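Local coordinates for protein TudS (Uncultured bacterium, PDB 6Z96) that removes sulfur from thiouracil as a [4Fe-4S]-dependent desulfidase, in a non-redox reaction thought to pass through a [4Fe-5S] intermediate, at residues Ser8-Gly13 against Leu96-Ser101. Residues are numbered along the deposited sequence; the frame is centred on the assembly and turned at random.
Sequences SACLLG and LLKEGS. With SF4 (iron/sulfur cluster), chain C.
Ser8 and Lys98 meet where the neighbouring parallel strands 5-8 and 94-96 end, a worked example of a cofactor site built at the strand ends of a parallel sheet. The hydrogen bond from Ser8 N to Leu96 O (2.9 Å, 159° at the hydrogen) belongs to the pairing of the two strands; just beyond it the side chain takes over, and Lys98 N donates to Ser8 OG (2.9 Å). OG lies beside its own backbone N (chi1 -75°), where Leu97 CD2 also approaches it.

Apolar contacts fill the adjoining space. Leu11 CD1 lies 3.9 Å from Leu96 CG, while its other branch, CD2, meets Lys98 CD at 3.7 Å, the two side chains crossing at about a right angle. Farther along the lysine, a bend at the last torsion (chi4 80°) turns NZ back to donate to Glu99 O, and NZ also forms a salt bridge with Glu139. Replacing Lys98 with an alanine would probably open a gap beside Leu11 CD2 and cost Glu139 this salt bridge.

The cluster completes the contact. Cys10 SG binds the iron FE2 at 2.3 Å; the other two cysteines of the pocket are Cys43 and Cys104. Lys98 CB and Ser101 OG border sulfide S3, the latter hydroxyl being hydrogen-bonded to the backbone N of Ser103 and Cys104. On a cube face that holds both S3 and FE2, Ser8 CB lies 3.4 Å from sulfide S1.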
ATOM      1  N   SER A   8       0.666  -4.039   2.253  1.00 16.12           N
ATOM      2  CA  SER A   8       0.009  -3.073   3.157  1.00 15.53           C
ATOM      3  C   SER A   8      -0.309  -3.777   4.488  1.00 15.86           C
ATOM      4  O   SER A   8      -0.925  -4.843   4.482  1.00 16.72           O
ATOM      5  CB  SER A   8      -1.327  -2.636   2.563  1.00 15.29           C
ATOM      6  OG  SER A   8      -1.118  -1.738   1.489  1.00 16.39           O
ATOM      7  N   ALA A   9       0.164  -3.215   5.600  1.00 14.94           N
ATOM      8  CA  ALA A   9       0.014  -3.878   6.897  1.00 15.82           C
ATOM      9  C   ALA A   9      -1.435  -4.170   7.257  1.00 16.21           C
ATOM     10  O   ALA A   9      -1.716  -5.191   7.909  1.00 17.14           O
ATOM     11  CB  ALA A   9       0.694  -3.060   7.997  1.00 16.43           C
ATOM     12  N   CYS A  10      -2.365  -3.311   6.814  1.00 15.29           N
ATOM     13  CA  CYS A  10      -3.779  -3.542   7.108  1.00 15.43           C
ATOM     14  C   CYS A  10      -4.296  -4.819   6.428  1.00 16.75           C
ATOM     15  O   CYS A  10      -5.180  -5.481   6.986  1.00 17.52           O
ATOM     16  CB  CYS A  10      -4.623  -2.335   6.727  1.00 16.35           C
ATOM     17  SG  CYS A  10      -4.492  -1.879   4.975  1.00 17.24           S
ATOM     18  N   LEU A  11      -3.746  -5.171   5.252  1.00 16.74           N
ATOM     19  CA  LEU A  11      -4.200  -6.403   4.567  1.00 17.15           C
ATOM     20  C   LEU A  11      -3.795  -7.656   5.334  1.00 20.11           C
ATOM     21  O   LEU A  11      -4.386  -8.717   5.114  1.00 21.86           O
ATOM     22  CB  LEU A  11      -3.621  -6.479   3.147  1.00 16.31           C
ATOM     23  CG  LEU A  11      -4.144  -5.401   2.191  1.00 17.92           C
ATOM     24  CD1 LEU A  11      -3.409  -5.490   0.825  1.00 17.85           C
ATOM     25  CD2 LEU A  11      -5.645  -5.552   1.946  1.00 18.83           C
ATOM     26  N   LEU A  12      -2.777  -7.560   6.181  1.00 20.73           N
ATOM     27  CA  LEU A  12      -2.348  -8.666   7.057  1.00 22.73           C
ATOM     28  C   LEU A  12      -3.093  -8.681   8.404  1.00 24.85           C
ATOM     29  O   LEU A  12      -2.771  -9.513   9.266  1.00 27.51           O
ATOM     30  CB  LEU A  12      -0.861  -8.563   7.314  1.00 23.85           C
ATOM     31  CG  LEU A  12      -0.017  -8.692   6.077  1.00 27.35           C
ATOM     32  CD1 LEU A  12       1.421  -8.434   6.412  1.00 29.36           C
ATOM     33  CD2 LEU A  12      -0.160 -10.089   5.432  1.00 28.41           C
ATOM     34  N   GLY A  13      -4.088  -7.812   8.569  1.00 22.92           N
ATOM     35  CA  GLY A  13      -4.902  -7.765   9.777  1.00 22.46           C
ATOM     36  C   GLY A  13      -4.389  -6.832  10.849  1.00 22.17           C
ATOM     37  O   GLY A  13      -4.939  -6.812  11.953  1.00 23.34           O
ATOM     38  N   LEU A  96       1.818  -5.681  -2.719  1.00 17.09           N
ATOM     39  CA  LEU A  96       0.389  -5.968  -2.610  1.00 17.09           C
ATOM     40  C   LEU A  96      -0.136  -4.865  -1.694  1.00 16.50           C
ATOM     41  O   LEU A  96       0.108  -4.899  -0.488  1.00 16.33           O
ATOM     42  CB  LEU A  96       0.160  -7.342  -1.969  1.00 17.45           C
ATOM     43  CG  LEU A  96      -1.275  -7.669  -1.551  1.00 18.40           C
ATOM     44  CD1 LEU A  96      -2.254  -7.513  -2.706  1.00 19.52           C
ATOM     45  CD2 LEU A  96      -1.353  -9.085  -0.942  1.00 20.23           C
ATOM     46  N   LEU A  97      -0.822  -3.884  -2.277  1.00 15.91           N
ATOM     47  CA  LEU A  97      -1.262  -2.718  -1.518  1.00 16.22           C
ATOM     48  C   LEU A  97      -2.766  -2.566  -1.522  1.00 17.01           C
ATOM     49  O   LEU A  97      -3.433  -2.957  -2.470  1.00 17.15           O
ATOM     50  CB  LEU A  97      -0.590  -1.447  -2.074  1.00 16.13           C
ATOM     51  CG  LEU A  97       0.938  -1.443  -2.089  1.00 16.66           C
ATOM     52  CD1 LEU A  97       1.466  -0.033  -2.556  1.00 16.44           C
ATOM     53  CD2 LEU A  97       1.542  -1.776  -0.711  1.00 18.73           C
ATOM     54  N   LYS A  98      -3.303  -1.961  -0.452  1.00 15.89           N
ATOM     55  CA  LYS A  98      -4.747  -1.791  -0.269  1.00 16.16           C
ATOM     56  C   LYS A  98      -5.401  -0.825  -1.263  1.00 17.22           C
ATOM     57  O   LYS A  98      -5.046   0.341  -1.357  1.00 17.40           O
ATOM     58  CB  LYS A  98      -5.008  -1.319   1.188  1.00 16.55           C
ATOM     59  CG  LYS A  98      -6.469  -0.991   1.492  1.00 18.32           C
ATOM     60  CD  LYS A  98      -7.305  -2.271   1.587  1.00 19.97           C
ATOM     61  CE  LYS A  98      -8.785  -1.923   1.601  1.00 21.55           C
ATOM     62  NZ  LYS A  98      -9.303  -1.650   0.225  1.00 21.42           N
ATOM     63  N   GLU A  99      -6.447  -1.298  -1.941  1.00 17.66           N
ATOM     64  CA  GLU A  99      -7.140  -0.482  -2.932  1.00 17.75           C
ATOM     65  C   GLU A  99      -7.884   0.715  -2.312  1.00 18.54           C
ATOM     66  O   GLU A  99      -8.357   0.635  -1.179  1.00 18.83           O
ATOM     67  CB  GLU A  99      -8.127  -1.366  -3.726  1.00 18.64           C
ATOM     68  CG  GLU A  99      -8.730  -0.681  -4.942  1.00 20.59           C
ATOM     69  CD  GLU A  99      -7.705  -0.195  -5.950  1.00 24.22           C
ATOM     70  OE1 GLU A  99      -7.034   0.829  -5.672  1.00 20.94           O
ATOM     71  OE2 GLU A  99      -7.620  -0.785  -7.055  1.00 26.05           O
ATOM     72  N   GLY A 100      -7.937   1.814  -3.066  1.00 18.21           N
ATOM     73  CA  GLY A 100      -8.696   3.001  -2.711  1.00 18.18           C
ATOM     74  C   GLY A 100      -8.014   3.997  -1.812  1.00 17.67           C
ATOM     75  O   GLY A 100      -8.500   5.113  -1.664  1.00 18.98           O
ATOM     76  N   SER A 101      -6.890   3.610  -1.222  1.00 16.48           N
ATOM     77  CA  SER A 101      -6.207   4.455  -0.239  1.00 16.00           C
ATOM     78  C   SER A 101      -5.426   5.617  -0.890  1.00 16.01           C
ATOM     79  O   SER A 101      -4.812   5.446  -1.946  1.00 16.07           O
ATOM     80  CB  SER A 101      -5.255   3.569   0.574  1.00 16.19           C
ATOM     81  OG  SER A 101      -4.206   4.281   1.219  1.00 16.30           O
TER
HETATM   82 FE1  SF4 C 301      -3.779   2.811   5.066  0.80 16.75          FE
HETATM   83 FE2  SF4 C 301      -3.372   0.139   5.017  0.90 14.54          FE
HETATM   84 FE3  SF4 C 301      -1.432   1.784   6.074  0.90 14.23          FE
HETATM   85 FE4  SF4 C 301      -1.883   1.704   3.365  0.90 14.76          FE
HETATM   86  S1  SF4 C 301      -1.071   0.015   4.727  0.90 14.45           S
HETATM   87  S2  SF4 C 301      -1.570   3.579   4.617  0.90 15.60           S
HETATM   88  S3  SF4 C 301      -4.181   1.433   3.302  0.90 15.91           S
HETATM   89  S4  SF4 C 301      -3.565   1.403   6.892  0.90 15.29           S